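Local coordinates for protein N-terminal acetyltransferase B complex subunit MDM20 (Candida albicans, PDB 5K04) that probably serves as the non-catalytic, helical-repeat subunit of the NatB N-terminal acetyltransferase complex, wrapping the NAT3 subunit that accompanies it, at residues 244-249 / 276-281; 412-417 / 563-568. All coordinates share one frame; numbering follows the deposited sequence.

Contact 1: 244-249 / 276-281; sequences KFDDFD and TRNISL
Two helix N-termini of the alpha-helical scaffold meet where Asp246, in the loop before helix 248-260, and Phe248, its first residue, touch Asn278 and, a turn further on, Leu281 of helix 277-289. Asn278 CB points toward the other segment, and its amide, able both to give and to accept, sends a weak hydrogen bond of 3.3 Å from ND2 to Asp246 OD1. Carboxylate and amide planes stand 76° apart. Asp246 CG lies anti to its backbone N (chi1 -174°), on the side of Asn278, and OD1 is linked to Thr276 OG1 through one water, which donates to OD1. Trp251 NE1 adds another weak bond to the same oxygen. Thr276 is the N-cap, a place suited to a short hydroxyl side chain, and its OG1 accepts from Ile279 N at 3.2 Å. Asp247 caps the first helix and bonds Thr250. Asn278, whose strongest polar partner is Thr2 of the NAT3 chain, and Asp247, which accepts from Ile4 N of that chain, tie the two helix starts to the partner subunit. The flat Phe248 ring fits against the helix backbone, its CE1 edge 3.5 Å from Asn278 O, while CE1 also packs 3.8 Å from Leu281 CB.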
ATOM      1  N   LYS A 244      25.394   4.103  23.401  1.00 65.01           N
ATOM      2  CA  LYS A 244      24.388   3.041  23.571  1.00 71.92           C
ATOM      3  C   LYS A 244      23.424   2.966  22.389  1.00 63.76           C
ATOM      4  O   LYS A 244      22.197   3.014  22.524  1.00 61.57           O
ATOM      5  CB  LYS A 244      23.608   3.198  24.891  1.00 79.45           C
ATOM      6  CG  LYS A 244      23.199   4.597  25.319  1.00 71.25           C
ATOM      7  CD  LYS A 244      23.186   4.648  26.839  1.00 70.04           C
ATOM      8  CE  LYS A 244      22.656   5.965  27.368  1.00 77.66           C
ATOM      9  NZ  LYS A 244      22.586   5.953  28.861  1.00 79.57           N
ATOM     10  N   PHE A 245      24.016   2.816  21.213  1.00 65.39           N
ATOM     11  CA  PHE A 245      23.222   2.655  20.011  1.00 62.09           C
ATOM     12  C   PHE A 245      22.750   1.205  19.856  1.00 66.14           C
ATOM     13  O   PHE A 245      21.549   0.956  19.702  1.00 78.31           O
ATOM     14  CB  PHE A 245      24.023   3.145  18.805  1.00 53.37           C
ATOM     15  CG  PHE A 245      23.203   3.293  17.572  1.00 43.97           C
ATOM     16  CD1 PHE A 245      21.828   3.423  17.658  1.00 41.98           C
ATOM     17  CD2 PHE A 245      23.800   3.256  16.320  1.00 35.90           C
ATOM     18  CE1 PHE A 245      21.057   3.532  16.524  1.00 43.53           C
ATOM     19  CE2 PHE A 245      23.042   3.368  15.183  1.00 37.02           C
ATOM     20  CZ  PHE A 245      21.661   3.501  15.285  1.00 41.54           C
ATOM     21  N   ASP A 246      23.665   0.240  19.955  1.00 58.44           N
ATOM     22  CA  ASP A 246      23.344  -1.206  19.915  1.00 49.55           C
ATOM     23  C   ASP A 246      22.609  -1.575  18.627  1.00 43.76           C
ATOM     24  O   ASP A 246      21.456  -2.012  18.631  1.00 34.83           O
ATOM     25  CB  ASP A 246      22.539  -1.663  21.131  1.00 44.97           C
ATOM     26  CG  ASP A 246      22.339  -3.195  21.158  1.00 50.97           C
ATOM     27  OD1 ASP A 246      23.048  -3.918  20.429  1.00 46.40           O
ATOM     28  OD2 ASP A 246      21.459  -3.678  21.901  1.00 45.64           O
ATOM     29  N   ASP A 247      23.328  -1.411  17.519  1.00 50.79           N
ATOM     30  CA  ASP A 247      22.776  -1.455  16.170  1.00 42.01           C
ATOM     31  C   ASP A 247      23.539  -2.497  15.359  1.00 47.21           C
ATOM     32  O   ASP A 247      24.753  -2.362  15.155  1.00 33.86           O
ATOM     33  CB  ASP A 247      22.883  -0.068  15.541  1.00 36.77           C
ATOM     34  CG  ASP A 247      22.144   0.046  14.254  1.00 36.25           C
ATOM     35  OD1 ASP A 247      20.893   0.036  14.282  1.00 29.76           O
ATOM     36  OD2 ASP A 247      22.828   0.192  13.220  1.00 27.91           O
ATOM     37  N   PHE A 248      22.833  -3.537  14.902  1.00 48.39           N
ATOM     38  CA  PHE A 248      23.520  -4.669  14.283  1.00 47.30           C
ATOM     39  C   PHE A 248      24.325  -4.238  13.057  1.00 40.77           C
ATOM     40  O   PHE A 248      25.491  -4.611  12.913  1.00 36.24           O
ATOM     41  CB  PHE A 248      22.525  -5.762  13.911  1.00 38.09           C
ATOM     42  CG  PHE A 248      23.179  -7.070  13.561  1.00 41.01           C
ATOM     43  CD1 PHE A 248      23.963  -7.735  14.496  1.00 42.63           C
ATOM     44  CD2 PHE A 248      23.016  -7.639  12.312  1.00 47.01           C
ATOM     45  CE1 PHE A 248      24.571  -8.948  14.187  1.00 44.27           C
ATOM     46  CE2 PHE A 248      23.623  -8.859  11.994  1.00 46.23           C
ATOM     47  CZ  PHE A 248      24.403  -9.509  12.930  1.00 44.66           C
ATOM     48  N   ASP A 249      23.713  -3.455  12.163  1.00 45.85           N
ATOM     49  CA  ASP A 249      24.432  -2.967  10.990  1.00 41.73           C
ATOM     50  C   ASP A 249      25.695  -2.210  11.394  1.00 39.03           C
ATOM     51  O   ASP A 249      26.742  -2.339  10.749  1.00 35.01           O
ATOM     52  CB  ASP A 249      23.512  -2.081  10.151  1.00 39.68           C
ATOM     53  CG  ASP A 249      22.410  -2.866   9.452  1.00 38.67           C
ATOM     54  OD1 ASP A 249      22.369  -4.104   9.594  1.00 34.24           O
ATOM     55  OD2 ASP A 249      21.585  -2.242   8.751  1.00 30.25           O
ATOM     56  N   THR A 276      24.089  -9.912  24.724  1.00 65.28           N
ATOM     57  CA  THR A 276      22.935  -9.396  24.005  1.00 57.15           C
ATOM     58  C   THR A 276      22.690 -10.206  22.733  1.00 54.72           C
ATOM     59  O   THR A 276      23.553 -10.952  22.257  1.00 49.78           O
ATOM     60  CB  THR A 276      23.105  -7.912  23.655  1.00 50.98           C
ATOM     61  OG1 THR A 276      24.063  -7.745  22.599  1.00 37.76           O
ATOM     62  CG2 THR A 276      23.542  -7.113  24.884  1.00 50.58           C
ATOM     63  N   ARG A 277      21.467 -10.073  22.212  1.00 53.34           N
ATOM     64  CA  ARG A 277      21.109 -10.717  20.952  1.00 51.87           C
ATOM     65  C   ARG A 277      22.070 -10.316  19.841  1.00 48.29           C
ATOM     66  O   ARG A 277      22.665 -11.174  19.178  1.00 48.21           O
ATOM     67  CB  ARG A 277      19.667 -10.363  20.580  1.00 45.83           C
ATOM     68  CG  ARG A 277      19.235 -10.768  19.164  1.00 48.34           C
ATOM     69  CD  ARG A 277      17.719 -11.022  19.082  1.00 45.82           C
ATOM     70  NE  ARG A 277      17.285 -11.202  17.697  1.00 48.61           N
ATOM     71  CZ  ARG A 277      16.956 -10.205  16.873  1.00 54.33           C
ATOM     72  NH1 ARG A 277      17.009  -8.953  17.298  1.00 48.66           N
ATOM     73  NH2 ARG A 277      16.586 -10.452  15.621  1.00 55.57           N
ATOM     74  N   ASN A 278      22.242  -9.009  19.633  1.00 53.59           N
ATOM     75  CA  ASN A 278      23.051  -8.540  18.512  1.00 50.63           C
ATOM     76  C   ASN A 278      24.498  -9.004  18.626  1.00 48.60           C
ATOM     77  O   ASN A 278      25.135  -9.324  17.616  1.00 36.26           O
ATOM     78  CB  ASN A 278      22.986  -7.022  18.426  1.00 37.61           C
ATOM     79  CG  ASN A 278      21.738  -6.526  17.697  1.00 42.59           C
ATOM     80  OD1 ASN A 278      21.033  -7.298  17.036  1.00 33.92           O
ATOM     81  ND2 ASN A 278      21.473  -5.228  17.807  1.00 42.64           N
ATOM     82  N   ILE A 279      25.036  -9.042  19.847  1.00 44.19           N
ATOM     83  CA  ILE A 279      26.415  -9.482  20.025  1.00 48.28           C
ATOM     84  C   ILE A 279      26.516 -10.994  19.840  1.00 51.27           C
ATOM     85  O   ILE A 279      27.525 -11.503  19.337  1.00 41.07           O
ATOM     86  CB  ILE A 279      26.938  -9.039  21.403  1.00 50.83           C
ATOM     87  CG1 ILE A 279      27.134  -7.529  21.438  1.00 51.49           C
ATOM     88  CG2 ILE A 279      28.230  -9.785  21.793  1.00 46.44           C
ATOM     89  CD1 ILE A 279      27.534  -7.027  22.818  1.00 58.21           C
ATOM     90  N   SER A 280      25.465 -11.729  20.209  1.00 57.23           N
ATOM     91  CA  SER A 280      25.479 -13.176  20.031  1.00 50.88           C
ATOM     92  C   SER A 280      25.492 -13.540  18.557  1.00 42.71           C
ATOM     93  O   SER A 280      26.233 -14.433  18.138  1.00 42.41           O
ATOM     94  CB  SER A 280      24.279 -13.789  20.741  1.00 46.84           C
ATOM     95  OG  SER A 280      24.416 -13.627  22.139  1.00 42.85           O
ATOM     96  N   LEU A 281      24.699 -12.831  17.751  1.00 50.12           N
ATOM     97  CA  LEU A 281      24.739 -13.032  16.307  1.00 47.11           C
ATOM     98  C   LEU A 281      26.044 -12.515  15.723  1.00 47.33           C
ATOM     99  O   LEU A 281      26.580 -13.101  14.775  1.00 41.85           O
ATOM    100  CB  LEU A 281      23.549 -12.336  15.637  1.00 46.96           C
ATOM    101  CG  LEU A 281      22.180 -12.982  15.847  1.00 56.31           C
ATOM    102  CD1 LEU A 281      21.087 -12.186  15.165  1.00 58.45           C
ATOM    103  CD2 LEU A 281      22.168 -14.417  15.353  1.00 52.03           C
TER
HETATM  104  O   HOH W   1      24.763  -5.179  22.026  1.00 36.84           O

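Contact 2: 412-417 / 563-568; sequences KLWLMK and DCIDVP
Helix 409-419 brings Lys417 up against an irregular, extended strip of chain, with Lys417 CA and Val567 CA 5.6 Å apart, and no hydrogen bond crosses the contact. Side chains packing on each other and on backbone carbonyls carry it. Trp414 meets Cys564 with the outer rim of its six-membered ring: SG is 4.0 Å from CH2 and lies 71° off the ring normal, an oblique sulfur-aromatic contact in which a polarisable thiol suits the indole. Ile565 CG1 sits at the edge of the same ring, while its CD1 reaches the helix backbone, 3.7 Å from Lys417 O. Lys417 contributes an apolar chain and a charged end. Its CG packs 3.9 Å from Val567 CG2, the two side chains crossing at about a right angle, and a bend at chi3 (55°) places CE 3.6 Å from Ile565 O. NZ lies 3.5 Å above the plane of the Trp414 ring, offset toward its rim, and forms a salt bridge with Glu555, whose backbone O accepts from Trp414 NE1. Gln421 NE2 bonds Lys417 O and Asp566 O, bridging helix and loop. The arrangement is an interhelical loop, leading into helix 571-584, laid across a helix of an all-alpha scaffold.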
ATOM      1  N   LYS A 412      -6.324 -15.939   9.812  1.00 41.49           N
ATOM      2  CA  LYS A 412      -7.460 -15.239   9.216  1.00 36.25           C
ATOM      3  C   LYS A 412      -7.249 -15.002   7.726  1.00 35.39           C
ATOM      4  O   LYS A 412      -8.157 -15.233   6.915  1.00 26.02           O
ATOM      5  CB  LYS A 412      -7.686 -13.916   9.936  1.00 39.49           C
ATOM      6  CG  LYS A 412      -8.318 -14.074  11.309  1.00 42.15           C
ATOM      7  CD  LYS A 412      -8.631 -12.741  11.926  1.00 39.22           C
ATOM      8  CE  LYS A 412      -9.346 -12.898  13.273  1.00 40.41           C
ATOM      9  NZ  LYS A 412      -9.784 -11.534  13.727  1.00 45.26           N
ATOM     10  N   LEU A 413      -6.049 -14.557   7.343  1.00 33.92           N
ATOM     11  CA  LEU A 413      -5.789 -14.304   5.927  1.00 38.28           C
ATOM     12  C   LEU A 413      -5.931 -15.585   5.127  1.00 38.39           C
ATOM     13  O   LEU A 413      -6.528 -15.588   4.044  1.00 27.62           O
ATOM     14  CB  LEU A 413      -4.393 -13.710   5.735  1.00 35.77           C
ATOM     15  CG  LEU A 413      -4.146 -12.343   6.373  1.00 36.67           C
ATOM     16  CD1 LEU A 413      -2.714 -11.911   6.159  1.00 29.90           C
ATOM     17  CD2 LEU A 413      -5.081 -11.337   5.807  1.00 32.18           C
ATOM     18  N   TRP A 414      -5.403 -16.692   5.658  1.00 37.19           N
ATOM     19  CA  TRP A 414      -5.476 -17.962   4.950  1.00 37.38           C
ATOM     20  C   TRP A 414      -6.921 -18.438   4.839  1.00 36.37           C
ATOM     21  O   TRP A 414      -7.337 -18.933   3.785  1.00 30.24           O
ATOM     22  CB  TRP A 414      -4.601 -19.002   5.660  1.00 37.77           C
ATOM     23  CG  TRP A 414      -3.193 -18.964   5.192  1.00 40.58           C
ATOM     24  CD1 TRP A 414      -2.136 -18.347   5.810  1.00 42.82           C
ATOM     25  CD2 TRP A 414      -2.679 -19.518   3.972  1.00 37.03           C
ATOM     26  NE1 TRP A 414      -0.995 -18.501   5.064  1.00 40.87           N
ATOM     27  CE2 TRP A 414      -1.300 -19.210   3.926  1.00 41.26           C
ATOM     28  CE3 TRP A 414      -3.249 -20.236   2.913  1.00 36.16           C
ATOM     29  CZ2 TRP A 414      -0.472 -19.604   2.858  1.00 40.39           C
ATOM     30  CZ3 TRP A 414      -2.425 -20.645   1.854  1.00 39.23           C
ATOM     31  CH2 TRP A 414      -1.047 -20.320   1.838  1.00 40.18           C
ATOM     32  N   LEU A 415      -7.703 -18.269   5.913  1.00 40.69           N
ATOM     33  CA  LEU A 415      -9.118 -18.620   5.870  1.00 43.37           C
ATOM     34  C   LEU A 415      -9.828 -17.897   4.726  1.00 45.92           C
ATOM     35  O   LEU A 415     -10.644 -18.494   4.009  1.00 39.69           O
ATOM     36  CB  LEU A 415      -9.773 -18.289   7.215  1.00 36.26           C
ATOM     37  CG  LEU A 415     -11.246 -18.672   7.337  1.00 39.33           C
ATOM     38  CD1 LEU A 415     -11.418 -20.167   6.999  1.00 41.72           C
ATOM     39  CD2 LEU A 415     -11.774 -18.356   8.730  1.00 30.75           C
ATOM     40  N   MET A 416      -9.511 -16.612   4.527  1.00 47.36           N
ATOM     41  CA  MET A 416     -10.088 -15.883   3.398  1.00 45.17           C
ATOM     42  C   MET A 416      -9.610 -16.454   2.065  1.00 36.94           C
ATOM     43  O   MET A 416     -10.407 -16.600   1.129  1.00 23.19           O
ATOM     44  CB  MET A 416      -9.772 -14.389   3.516  1.00 41.10           C
ATOM     45  CG  MET A 416     -10.694 -13.661   4.493  1.00 41.51           C
ATOM     46  SD  MET A 416     -10.695 -11.884   4.448  1.00 22.89           S
ATOM     47  CE  MET A 416      -9.063 -11.652   4.981  1.00 22.59           C
ATOM     48  N   LYS A 417      -8.324 -16.827   1.972  1.00 41.98           N
ATOM     49  CA  LYS A 417      -7.808 -17.422   0.733  1.00 43.10           C
ATOM     50  C   LYS A 417      -8.543 -18.713   0.394  1.00 39.45           C
ATOM     51  O   LYS A 417      -8.911 -18.937  -0.763  1.00 39.64           O
ATOM     52  CB  LYS A 417      -6.298 -17.679   0.846  1.00 40.93           C
ATOM     53  CG  LYS A 417      -5.481 -16.412   1.017  1.00 50.05           C
ATOM     54  CD  LYS A 417      -3.966 -16.662   1.119  1.00 47.54           C
ATOM     55  CE  LYS A 417      -3.418 -17.449  -0.060  1.00 42.37           C
ATOM     56  NZ  LYS A 417      -1.919 -17.505  -0.017  1.00 43.42           N
ATOM     57  N   ASP A 563       4.420 -22.590  -3.861  1.00 61.94           N
ATOM     58  CA  ASP A 563       3.270 -22.569  -4.755  1.00 55.95           C
ATOM     59  C   ASP A 563       2.084 -23.213  -4.052  1.00 50.58           C
ATOM     60  O   ASP A 563       2.107 -24.406  -3.735  1.00 43.89           O
ATOM     61  CB  ASP A 563       3.600 -23.278  -6.065  1.00 56.90           C
ATOM     62  CG  ASP A 563       4.576 -22.478  -6.938  1.00 57.92           C
ATOM     63  OD1 ASP A 563       4.818 -21.282  -6.651  1.00 53.28           O
ATOM     64  OD2 ASP A 563       5.099 -23.046  -7.914  1.00 60.87           O
ATOM     65  N   CYS A 564       1.069 -22.404  -3.774  1.00 48.92           N
ATOM     66  CA  CYS A 564      -0.143 -22.829  -3.095  1.00 57.78           C
ATOM     67  C   CYS A 564      -1.306 -22.185  -3.839  1.00 58.43           C
ATOM     68  O   CYS A 564      -1.119 -21.540  -4.877  1.00 51.93           O
ATOM     69  CB  CYS A 564      -0.115 -22.447  -1.597  1.00 34.59           C
ATOM     70  SG  CYS A 564      -0.932 -23.542  -0.534  1.00 25.31           S
ATOM     71  N   ILE A 565      -2.512 -22.367  -3.296  1.00 53.88           N
ATOM     72  CA  ILE A 565      -3.670 -21.666  -3.815  1.00 49.00           C
ATOM     73  C   ILE A 565      -3.476 -20.148  -3.692  1.00 47.02           C
ATOM     74  O   ILE A 565      -2.757 -19.643  -2.820  1.00 38.33           O
ATOM     75  CB  ILE A 565      -4.948 -22.107  -3.082  1.00 57.13           C
ATOM     76  CG1 ILE A 565      -4.846 -21.751  -1.606  1.00 59.91           C
ATOM     77  CG2 ILE A 565      -5.191 -23.602  -3.237  1.00 53.33           C
ATOM     78  CD1 ILE A 565      -6.159 -21.473  -0.999  1.00 64.53           C
ATOM     79  N   ASP A 566      -4.141 -19.426  -4.580  1.00 48.27           N
ATOM     80  CA  ASP A 566      -4.058 -17.983  -4.678  1.00 42.82           C
ATOM     81  C   ASP A 566      -5.468 -17.406  -4.638  1.00 40.27           C
ATOM     82  O   ASP A 566      -6.423 -18.051  -5.075  1.00 26.82           O
ATOM     83  CB  ASP A 566      -3.358 -17.571  -5.990  1.00 44.76           C
ATOM     84  CG  ASP A 566      -1.876 -17.894  -5.996  1.00 49.07           C
ATOM     85  OD1 ASP A 566      -1.243 -17.799  -4.919  1.00 42.39           O
ATOM     86  OD2 ASP A 566      -1.350 -18.227  -7.079  1.00 48.96           O
ATOM     87  N   VAL A 567      -5.604 -16.200  -4.092  1.00 44.09           N
ATOM     88  CA  VAL A 567      -6.834 -15.465  -4.391  1.00 42.49           C
ATOM     89  C   VAL A 567      -6.897 -15.214  -5.897  1.00 40.43           C
ATOM     90  O   VAL A 567      -5.880 -14.837  -6.515  1.00 24.03           O
ATOM     91  CB  VAL A 567      -6.901 -14.157  -3.585  1.00 44.00           C
ATOM     92  CG1 VAL A 567      -8.123 -13.308  -3.985  1.00 28.83           C
ATOM     93  CG2 VAL A 567      -6.962 -14.477  -2.075  1.00 37.27           C
ATOM     94  N   PRO A 568      -8.013 -15.481  -6.537  1.00 44.11           N
ATOM     95  CA  PRO A 568      -8.102 -15.420  -8.014  1.00 41.98           C
ATOM     96  C   PRO A 568      -8.328 -14.015  -8.561  1.00 45.10           C
ATOM     97  O   PRO A 568      -9.391 -13.669  -9.111  1.00 37.87           O
ATOM     98  CB  PRO A 568      -9.283 -16.355  -8.308  1.00 42.42           C
ATOM     99  CG  PRO A 568     -10.135 -16.300  -7.086  1.00 42.26           C
ATOM    100  CD  PRO A 568      -9.183 -16.144  -5.929  1.00 40.75           C
TER

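Contacts 1 and 2 follow one another along the chain, the first closing before the second opens, and they belong to separate parts of the helical scaffold: their centres are 37 Å apart and their nearest atoms about 22 Å, without touching. Contact 1 lies farther out, its centre 34 Å from that of the chain against 18 Å for contact 2. Its Asp246 side chain is about 11 Å from bound coenzyme A, too far to touch it. Both contacts meet the NAT3 chain, but unequally: eight residues of contact 1 are within its reach, whereas 412-417 / 563-568 offers Leu413 alone, packed on Leu20 of NAT3.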